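Local coordinates for cytochrome c-550-like protein (Thermosynechococcus elongatus, PDB 4LJI), which is probably a low-potential c-type cytochrome that carries electrons on one covalently bound heme c and can partially replace cytochrome c-550 of photosystem II, at residues V4-V18 with T30-L42. Residues are numbered along the deposited sequence; the frame is centred on the assembly and turned at random. Where two conformers were deposited one is given.
Sequences VDNYVIQYLKVTDTV and TFTAVDLTRGKRL
Thr37 shows how one hydroxyl can tie a helix to a preceding segment: its OG1 accepts from Asp5 N at 3.0 Å, nearly straight at 166°, and donates to Ala33 O one turn back. Thr37 N reaches that carbonyl from the opposite face. The same chi1 of -66° leaves CG2 anti to the backbone N, against the Asp5 carboxylate. A valine here would probably leave Asp5 N without its acceptor and let the start of helix 6-10 shift. The buried, close-packed part lies just inward: Val8 turns CG1 to Leu36 CB and CG2 to Thr37 OG1, and Leu36 CD1 meets both methyls of Val14, 3.6 Å to CG1. The 17-21/28-32 hairpin runs straight into helix 33-46, which leads to the heme-binding Cys47 as the N-terminal helix does in other cytochromes c; paired backbone bonds join Val18 and Phe31, and Thr32 and Asp35 form a capping box. Toward solvent the hold is looser and polar: in the modelled conformer Asp5 OD2 makes a salt bridge to Arg41 NH2 (3.1 Å), and a water links OD2 to Thr37 O. Separately, Lys40, bent at its last torsion (65°), sets NZ over a Tyr7 face, 3.9 Å from the centroid, a cation-pi contact packed against Phe120 of helix 111-127.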
ATOM      1  N   VAL A   4      12.372  12.424  13.415  1.00 36.59           N
ATOM      2  CA  VAL A   4      11.774  11.276  14.089  1.00 34.49           C
ATOM      3  C   VAL A   4      10.259  11.434  14.093  1.00 31.88           C
ATOM      4  O   VAL A   4       9.729  12.464  14.512  1.00 35.54           O
ATOM      5  CB  VAL A   4      12.276  11.117  15.533  1.00 32.26           C
ATOM      6  CG1 VAL A   4      11.607   9.914  16.208  1.00 30.82           C
ATOM      7  CG2 VAL A   4      13.789  10.973  15.557  1.00 35.79           C
ATOM      8  N   ASP A   5       9.554  10.420  13.626  1.00 30.17           N
ATOM      9  CA  ASP A   5       8.106  10.513  13.587  0.63 29.54           C
ATOM     10  C   ASP A   5       7.493  10.211  14.958  1.00 25.88           C
ATOM     11  O   ASP A   5       8.010   9.402  15.721  1.00 27.28           O
ATOM     12  CB  ASP A   5       7.543   9.627  12.474  0.63 29.26           C
ATOM     13  CG  ASP A   5       7.791  10.214  11.086  0.63 34.53           C
ATOM     14  OD1 ASP A   5       8.706  11.061  10.942  0.63 38.72           O
ATOM     15  OD2 ASP A   5       7.074   9.833  10.138  0.63 35.47           O
ATOM     16  N   ASN A   6       6.395  10.900  15.275  1.00 30.68           N
ATOM     17  CA  ASN A   6       5.751  10.745  16.576  1.00 33.73           C
ATOM     18  C   ASN A   6       5.356   9.305  16.859  1.00 25.97           C
ATOM     19  O   ASN A   6       5.470   8.848  17.987  1.00 27.37           O
ATOM     20  CB  ASN A   6       4.537  11.670  16.732  1.00 36.40           C
ATOM     21  CG  ASN A   6       3.922  11.600  18.134  1.00 37.54           C
ATOM     22  OD1 ASN A   6       4.532  12.043  19.112  1.00 37.88           O
ATOM     23  ND2 ASN A   6       2.714  11.039  18.236  1.00 37.59           N
ATOM     24  N   TYR A   7       4.915   8.594  15.825  1.00 26.21           N
ATOM     25  CA  TYR A   7       4.517   7.196  15.990  1.00 25.57           C
ATOM     26  C   TYR A   7       5.618   6.365  16.633  1.00 24.63           C
ATOM     27  O   TYR A   7       5.354   5.506  17.460  1.00 23.65           O
ATOM     28  CB  TYR A   7       4.055   6.582  14.668  1.00 25.23           C
ATOM     29  CG  TYR A   7       3.670   5.119  14.777  1.00 26.12           C
ATOM     30  CD1 TYR A   7       2.387   4.748  15.154  1.00 27.03           C
ATOM     31  CD2 TYR A   7       4.603   4.108  14.539  1.00 23.70           C
ATOM     32  CE1 TYR A   7       2.034   3.421  15.273  1.00 25.79           C
ATOM     33  CE2 TYR A   7       4.251   2.777  14.631  1.00 27.18           C
ATOM     34  CZ  TYR A   7       2.960   2.442  15.004  1.00 28.40           C
ATOM     35  OH  TYR A   7       2.595   1.124  15.111  1.00 29.45           O
ATOM     36  N   VAL A   8       6.857   6.639  16.247  1.00 22.37           N
ATOM     37  CA  VAL A   8       8.005   5.937  16.814  1.00 22.93           C
ATOM     38  C   VAL A   8       8.274   6.277  18.297  1.00 26.44           C
ATOM     39  O   VAL A   8       8.604   5.399  19.113  1.00 24.01           O
ATOM     40  CB  VAL A   8       9.261   6.219  15.966  1.00 20.09           C
ATOM     41  CG1 VAL A   8      10.519   5.718  16.723  1.00 16.14           C
ATOM     42  CG2 VAL A   8       9.095   5.642  14.550  1.00 21.68           C
ATOM     43  N   ILE A   9       8.159   7.554  18.648  1.00 27.70           N
ATOM     44  CA  ILE A   9       8.340   7.967  20.039  1.00 33.10           C
ATOM     45  C   ILE A   9       7.236   7.402  20.937  1.00 30.06           C
ATOM     46  O   ILE A   9       7.521   6.768  21.951  1.00 30.66           O
ATOM     47  CB  ILE A   9       8.350   9.498  20.177  1.00 34.86           C
ATOM     48  CG1 ILE A   9       9.444  10.099  19.303  1.00 38.42           C
ATOM     49  CG2 ILE A   9       8.555   9.907  21.626  1.00 39.16           C
ATOM     50  CD1 ILE A   9      10.793   9.564  19.623  1.00 42.33           C
ATOM     51  N   GLN A  10       5.982   7.627  20.541  1.00 26.74           N
ATOM     52  CA  GLN A  10       4.819   7.343  21.386  1.00 31.76           C
ATOM     53  C   GLN A  10       4.308   5.900  21.307  1.00 30.01           C
ATOM     54  O   GLN A  10       3.855   5.334  22.306  1.00 38.16           O
ATOM     55  CB  GLN A  10       3.674   8.323  21.066  1.00 35.38           C
ATOM     56  CG  GLN A  10       2.383   8.087  21.870  1.00 40.34           C
ATOM     57  CD  GLN A  10       1.254   9.042  21.480  1.00 43.94           C
ATOM     58  OE1 GLN A  10       1.454   9.979  20.702  1.00 44.52           O
ATOM     59  NE2 GLN A  10       0.058   8.805  22.028  1.00 43.60           N
ATOM     60  N   TYR A  11       4.386   5.296  20.132  1.00 26.15           N
ATOM     61  CA  TYR A  11       3.801   3.982  19.952  1.00 27.88           C
ATOM     62  C   TYR A  11       4.837   2.864  19.856  1.00 23.76           C
ATOM     63  O   TYR A  11       4.584   1.740  20.288  1.00 21.96           O
ATOM     64  CB  TYR A  11       2.813   3.997  18.781  1.00 35.55           C
ATOM     65  CG  TYR A  11       1.593   4.842  19.101  1.00 39.17           C
ATOM     66  CD1 TYR A  11       0.947   4.707  20.319  1.00 38.07           C
ATOM     67  CD2 TYR A  11       1.112   5.794  18.210  1.00 41.50           C
ATOM     68  CE1 TYR A  11      -0.161   5.481  20.642  1.00 41.54           C
ATOM     69  CE2 TYR A  11      -0.000   6.580  18.527  1.00 44.38           C
ATOM     70  CZ  TYR A  11      -0.629   6.415  19.744  1.00 43.38           C
ATOM     71  OH  TYR A  11      -1.730   7.185  20.077  1.00 45.35           O
ATOM     72  N   LEU A  12       6.014   3.165  19.312  1.00 23.69           N
ATOM     73  CA  LEU A  12       7.118   2.212  19.378  1.00 21.01           C
ATOM     74  C   LEU A  12       8.002   2.426  20.600  1.00 25.20           C
ATOM     75  O   LEU A  12       8.904   1.623  20.862  1.00 25.14           O
ATOM     76  CB  LEU A  12       7.980   2.289  18.136  1.00 15.99           C
ATOM     77  CG  LEU A  12       7.365   1.884  16.781  1.00 17.71           C
ATOM     78  CD1 LEU A  12       8.405   1.786  15.689  1.00 18.72           C
ATOM     79  CD2 LEU A  12       6.562   0.585  16.845  1.00 19.40           C
ATOM     80  N   LYS A  13       7.742   3.509  21.335  1.00 27.16           N
ATOM     81  CA  LYS A  13       8.462   3.827  22.571  1.00 27.35           C
ATOM     82  C   LYS A  13       9.975   3.777  22.395  1.00 26.02           C
ATOM     83  O   LYS A  13      10.672   3.122  23.166  1.00 28.75           O
ATOM     84  CB  LYS A  13       8.027   2.901  23.725  1.00 29.16           C
ATOM     85  CG  LYS A  13       6.575   3.038  24.117  1.00 32.37           C
ATOM     86  CD  LYS A  13       6.047   1.776  24.794  1.00 36.69           C
ATOM     87  CE  LYS A  13       4.523   1.719  24.678  1.00 39.89           C
ATOM     88  NZ  LYS A  13       3.959   0.337  24.698  1.00 41.29           N
ATOM     89  N   VAL A  14      10.462   4.459  21.364  1.00 24.94           N
ATOM     90  CA  VAL A  14      11.895   4.541  21.092  1.00 27.29           C
ATOM     91  C   VAL A  14      12.277   6.007  20.887  1.00 33.49           C
ATOM     92  O   VAL A  14      11.874   6.629  19.902  1.00 31.85           O
ATOM     93  CB  VAL A  14      12.299   3.719  19.840  1.00 24.67           C
ATOM     94  CG1 VAL A  14      13.775   3.914  19.513  1.00 24.89           C
ATOM     95  CG2 VAL A  14      11.990   2.242  20.032  1.00 29.26           C
ATOM     96  N   THR A  15      13.035   6.562  21.837  1.00 36.32           N
ATOM     97  CA  THR A  15      13.434   7.968  21.781  1.00 37.95           C
ATOM     98  C   THR A  15      14.882   8.074  21.324  1.00 35.88           C
ATOM     99  O   THR A  15      15.226   8.919  20.499  1.00 35.29           O
ATOM    100  CB  THR A  15      13.296   8.661  23.157  1.00 45.35           C
ATOM    101  OG1 THR A  15      11.909   8.778  23.508  1.00 47.58           O
ATOM    102  CG2 THR A  15      13.918  10.056  23.123  1.00 44.96           C
ATOM    103  N   ASP A  16      15.717   7.195  21.873  1.00 35.74           N
ATOM    104  CA  ASP A  16      17.139   7.139  21.551  1.00 34.79           C
ATOM    105  C   ASP A  16      17.441   5.964  20.624  1.00 26.58           C
ATOM    106  O   ASP A  16      17.510   6.102  19.400  1.00 24.67           O
ATOM    107  CB  ASP A  16      17.969   6.967  22.836  1.00 36.67           C
ATOM    108  CG  ASP A  16      17.856   8.151  23.784  1.00 49.10           C
ATOM    109  OD1 ASP A  16      16.780   8.786  23.836  1.00 57.55           O
ATOM    110  OD2 ASP A  16      18.847   8.452  24.482  1.00 51.23           O
ATOM    111  N   THR A  17      17.669   4.810  21.237  1.00 30.41           N
ATOM    112  CA  THR A  17      17.964   3.597  20.504  1.00 20.38           C
ATOM    113  C   THR A  17      17.183   2.449  21.098  1.00 19.76           C
ATOM    114  O   THR A  17      16.647   2.542  22.200  1.00 24.78           O
ATOM    115  CB  THR A  17      19.472   3.211  20.547  1.00 24.79           C
ATOM    116  OG1 THR A  17      19.852   2.955  21.902  1.00 30.60           O
ATOM    117  CG2 THR A  17      20.332   4.316  19.950  1.00 21.98           C
ATOM    118  N   VAL A  18      17.168   1.344  20.373  1.00 19.11           N
ATOM    119  CA  VAL A  18      16.531   0.121  20.823  1.00 19.00           C
ATOM    120  C   VAL A  18      17.438  -0.995  20.322  1.00 23.57           C
ATOM    121  O   VAL A  18      18.139  -0.820  19.320  1.00 23.96           O
ATOM    122  CB  VAL A  18      15.093  -0.020  20.199  1.00 20.03           C
ATOM    123  CG1 VAL A  18      15.171  -0.215  18.684  1.00 23.22           C
ATOM    124  CG2 VAL A  18      14.329  -1.167  20.828  1.00 20.72           C
ATOM    125  N   THR A  30      21.769  -2.415  17.191  1.00 21.58           N
ATOM    126  CA  THR A  30      21.290  -1.141  17.692  1.00 26.06           C
ATOM    127  C   THR A  30      20.606  -0.328  16.581  1.00 28.16           C
ATOM    128  O   THR A  30      21.242   0.006  15.576  1.00 28.16           O
ATOM    129  CB  THR A  30      22.457  -0.332  18.277  1.00 21.91           C
ATOM    130  OG1 THR A  30      23.200  -1.135  19.214  1.00 25.71           O
ATOM    131  CG2 THR A  30      21.956   0.940  18.968  1.00 25.86           C
ATOM    132  N   PHE A  31      19.317  -0.024  16.761  1.00 25.67           N
ATOM    133  CA  PHE A  31      18.597   0.866  15.849  1.00 22.02           C
ATOM    134  C   PHE A  31      18.175   2.145  16.546  1.00 25.77           C
ATOM    135  O   PHE A  31      17.702   2.126  17.688  1.00 25.68           O
ATOM    136  CB  PHE A  31      17.360   0.188  15.250  1.00 20.78           C
ATOM    137  CG  PHE A  31      17.686  -0.911  14.300  1.00 22.64           C
ATOM    138  CD1 PHE A  31      17.869  -0.643  12.949  1.00 24.44           C
ATOM    139  CD2 PHE A  31      17.855  -2.199  14.750  1.00 20.50           C
ATOM    140  CE1 PHE A  31      18.200  -1.650  12.070  1.00 25.26           C
ATOM    141  CE2 PHE A  31      18.188  -3.213  13.869  1.00 20.69           C
ATOM    142  CZ  PHE A  31      18.366  -2.929  12.524  1.00 19.17           C
ATOM    143  N   THR A  32      18.324   3.260  15.841  1.00 25.14           N
ATOM    144  CA  THR A  32      17.956   4.555  16.393  1.00 21.94           C
ATOM    145  C   THR A  32      16.513   4.861  16.051  1.00 19.88           C
ATOM    146  O   THR A  32      15.924   4.189  15.225  1.00 18.83           O
ATOM    147  CB  THR A  32      18.840   5.674  15.826  1.00 22.80           C
ATOM    148  OG1 THR A  32      18.575   5.823  14.423  1.00 21.70           O
ATOM    149  CG2 THR A  32      20.326   5.375  16.076  1.00 23.08           C
ATOM    150  N   ALA A  33      15.961   5.885  16.692  1.00 18.50           N
ATOM    151  CA  ALA A  33      14.614   6.356  16.414  1.00 17.89           C
ATOM    152  C   ALA A  33      14.466   6.831  14.959  1.00 20.16           C
ATOM    153  O   ALA A  33      13.413   6.662  14.309  1.00 24.26           O
ATOM    154  CB  ALA A  33      14.263   7.496  17.418  1.00 19.86           C
ATOM    155  N   VAL A  34      15.535   7.409  14.430  1.00 21.45           N
ATOM    156  CA  VAL A  34      15.567   7.819  13.039  1.00 23.79           C
ATOM    157  C   VAL A  34      15.536   6.616  12.085  1.00 24.24           C
ATOM    158  O   VAL A  34      14.802   6.624  11.098  1.00 21.24           O
ATOM    159  CB  VAL A  34      16.785   8.691  12.784  1.00 21.88           C
ATOM    160  CG1 VAL A  34      16.977   8.928  11.293  1.00 22.58           C
ATOM    161  CG2 VAL A  34      16.635   9.995  13.535  1.00 21.45           C
ATOM    162  N   ASP A  35      16.293   5.569  12.409  1.00 17.94           N
ATOM    163  CA  ASP A  35      16.236   4.311  11.668  1.00 16.31           C
ATOM    164  C   ASP A  35      14.786   3.781  11.591  1.00 18.91           C
ATOM    165  O   ASP A  35      14.344   3.355  10.543  1.00 17.38           O
ATOM    166  CB  ASP A  35      17.049   3.212  12.347  1.00 16.61           C
ATOM    167  CG  ASP A  35      18.567   3.446  12.302  1.00 28.27           C
ATOM    168  OD1 ASP A  35      19.105   4.013  11.313  1.00 25.39           O
ATOM    169  OD2 ASP A  35      19.236   3.028  13.267  1.00 30.65           O
ATOM    170  N   LEU A  36      14.093   3.737  12.729  1.00 18.83           N
ATOM    171  CA  LEU A  36      12.728   3.195  12.765  1.00 16.33           C
ATOM    172  C   LEU A  36      11.753   4.100  12.041  1.00 19.27           C
ATOM    173  O   LEU A  36      10.795   3.618  11.444  1.00 16.87           O
ATOM    174  CB  LEU A  36      12.284   2.957  14.203  1.00 20.66           C
ATOM    175  CG  LEU A  36      13.118   1.932  14.973  1.00 23.70           C
ATOM    176  CD1 LEU A  36      12.925   2.109  16.464  1.00 29.77           C
ATOM    177  CD2 LEU A  36      12.731   0.531  14.561  1.00 26.73           C
ATOM    178  N   THR A  37      11.995   5.412  12.085  1.00 16.37           N
ATOM    179  CA  THR A  37      11.194   6.353  11.303  1.00 16.82           C
ATOM    180  C   THR A  37      11.351   6.094   9.824  1.00 16.89           C
ATOM    181  O   THR A  37      10.361   6.150   9.060  1.00 14.29           O
ATOM    182  CB  THR A  37      11.612   7.791  11.559  1.00 19.23           C
ATOM    183  OG1 THR A  37      11.309   8.133  12.905  1.00 21.66           O
ATOM    184  CG2 THR A  37      10.928   8.768  10.615  1.00 23.13           C
ATOM    185  N   ARG A  38      12.576   5.766   9.414  1.00 18.13           N
ATOM    186  CA  ARG A  38      12.836   5.484   7.996  1.00 16.75           C
ATOM    187  C   ARG A  38      12.201   4.161   7.572  1.00 13.26           C
ATOM    188  O   ARG A  38      11.615   4.020   6.487  1.00 14.67           O
ATOM    189  CB  ARG A  38      14.342   5.495   7.694  1.00 21.07           C
ATOM    190  CG  ARG A  38      14.937   6.909   7.672  1.00 23.30           C
ATOM    191  CD  ARG A  38      16.368   6.930   7.190  1.00 31.69           C
ATOM    192  NE  ARG A  38      17.030   8.174   7.570  1.00 39.57           N
ATOM    193  CZ  ARG A  38      18.330   8.411   7.408  1.00 41.94           C
ATOM    194  NH1 ARG A  38      19.112   7.490   6.859  1.00 41.79           N
ATOM    195  NH2 ARG A  38      18.845   9.568   7.789  1.00 45.77           N
ATOM    196  N   GLY A  39      12.209   3.206   8.497  1.00 13.12           N
ATOM    197  CA  GLY A  39      11.617   1.904   8.255  1.00 12.51           C
ATOM    198  C   GLY A  39      10.097   2.026   8.157  1.00 11.92           C
ATOM    199  O   GLY A  39       9.459   1.385   7.286  1.00 14.80           O
ATOM    200  N   LYS A  40       9.508   2.864   9.020  1.00 14.14           N
ATOM    201  CA  LYS A  40       8.051   3.143   8.994  1.00 13.46           C
ATOM    202  C   LYS A  40       7.657   3.733   7.651  1.00 15.49           C
ATOM    203  O   LYS A  40       6.714   3.275   7.012  1.00 13.19           O
ATOM    204  CB  LYS A  40       7.661   4.119  10.104  1.00 16.01           C
ATOM    205  CG  LYS A  40       6.224   4.642  10.005  1.00 17.31           C
ATOM    206  CD  LYS A  40       5.988   5.730  11.045  1.00 24.03           C
ATOM    207  CE  LYS A  40       4.585   6.297  10.975  1.00 27.27           C
ATOM    208  NZ  LYS A  40       3.657   5.216  11.344  1.00 32.92           N
ATOM    209  N   ARG A  41       8.426   4.718   7.203  1.00 15.19           N
ATOM    210  CA  ARG A  41       8.159   5.322   5.905  1.00 17.60           C
ATOM    211  C   ARG A  41       8.215   4.289   4.774  1.00 18.92           C
ATOM    212  O   ARG A  41       7.379   4.290   3.876  1.00 18.35           O
ATOM    213  CB  ARG A  41       9.135   6.473   5.674  1.00 17.68           C
ATOM    214  CG  ARG A  41       8.950   7.228   4.377  1.00 30.30           C
ATOM    215  CD  ARG A  41       9.527   8.603   4.567  1.00 37.28           C
ATOM    216  NE  ARG A  41       9.145   9.151   5.868  1.00 42.92           N
ATOM    217  CZ  ARG A  41       8.169  10.036   6.050  1.00 44.90           C
ATOM    218  NH1 ARG A  41       7.485  10.489   5.009  1.00 44.01           N
ATOM    219  NH2 ARG A  41       7.893  10.480   7.270  1.00 46.75           N
ATOM    220  N   LEU A  42       9.211   3.403   4.798  1.00 11.84           N
ATOM    221  CA  LEU A  42       9.267   2.341   3.808  1.00 11.16           C
ATOM    222  C   LEU A  42       8.072   1.411   3.880  1.00 17.49           C
ATOM    223  O   LEU A  42       7.588   0.937   2.868  1.00 15.16           O
ATOM    224  CB  LEU A  42      10.563   1.510   3.966  1.00 15.20           C
ATOM    225  CG  LEU A  42      11.780   2.247   3.489  1.00 19.12           C
ATOM    226  CD1 LEU A  42      13.036   1.435   3.874  1.00 15.36           C
ATOM    227  CD2 LEU A  42      11.707   2.442   1.958  1.00 17.38           C
TER
HETATM  228  O   HOH W   1       8.070   7.583   9.236  1.00 33.73           O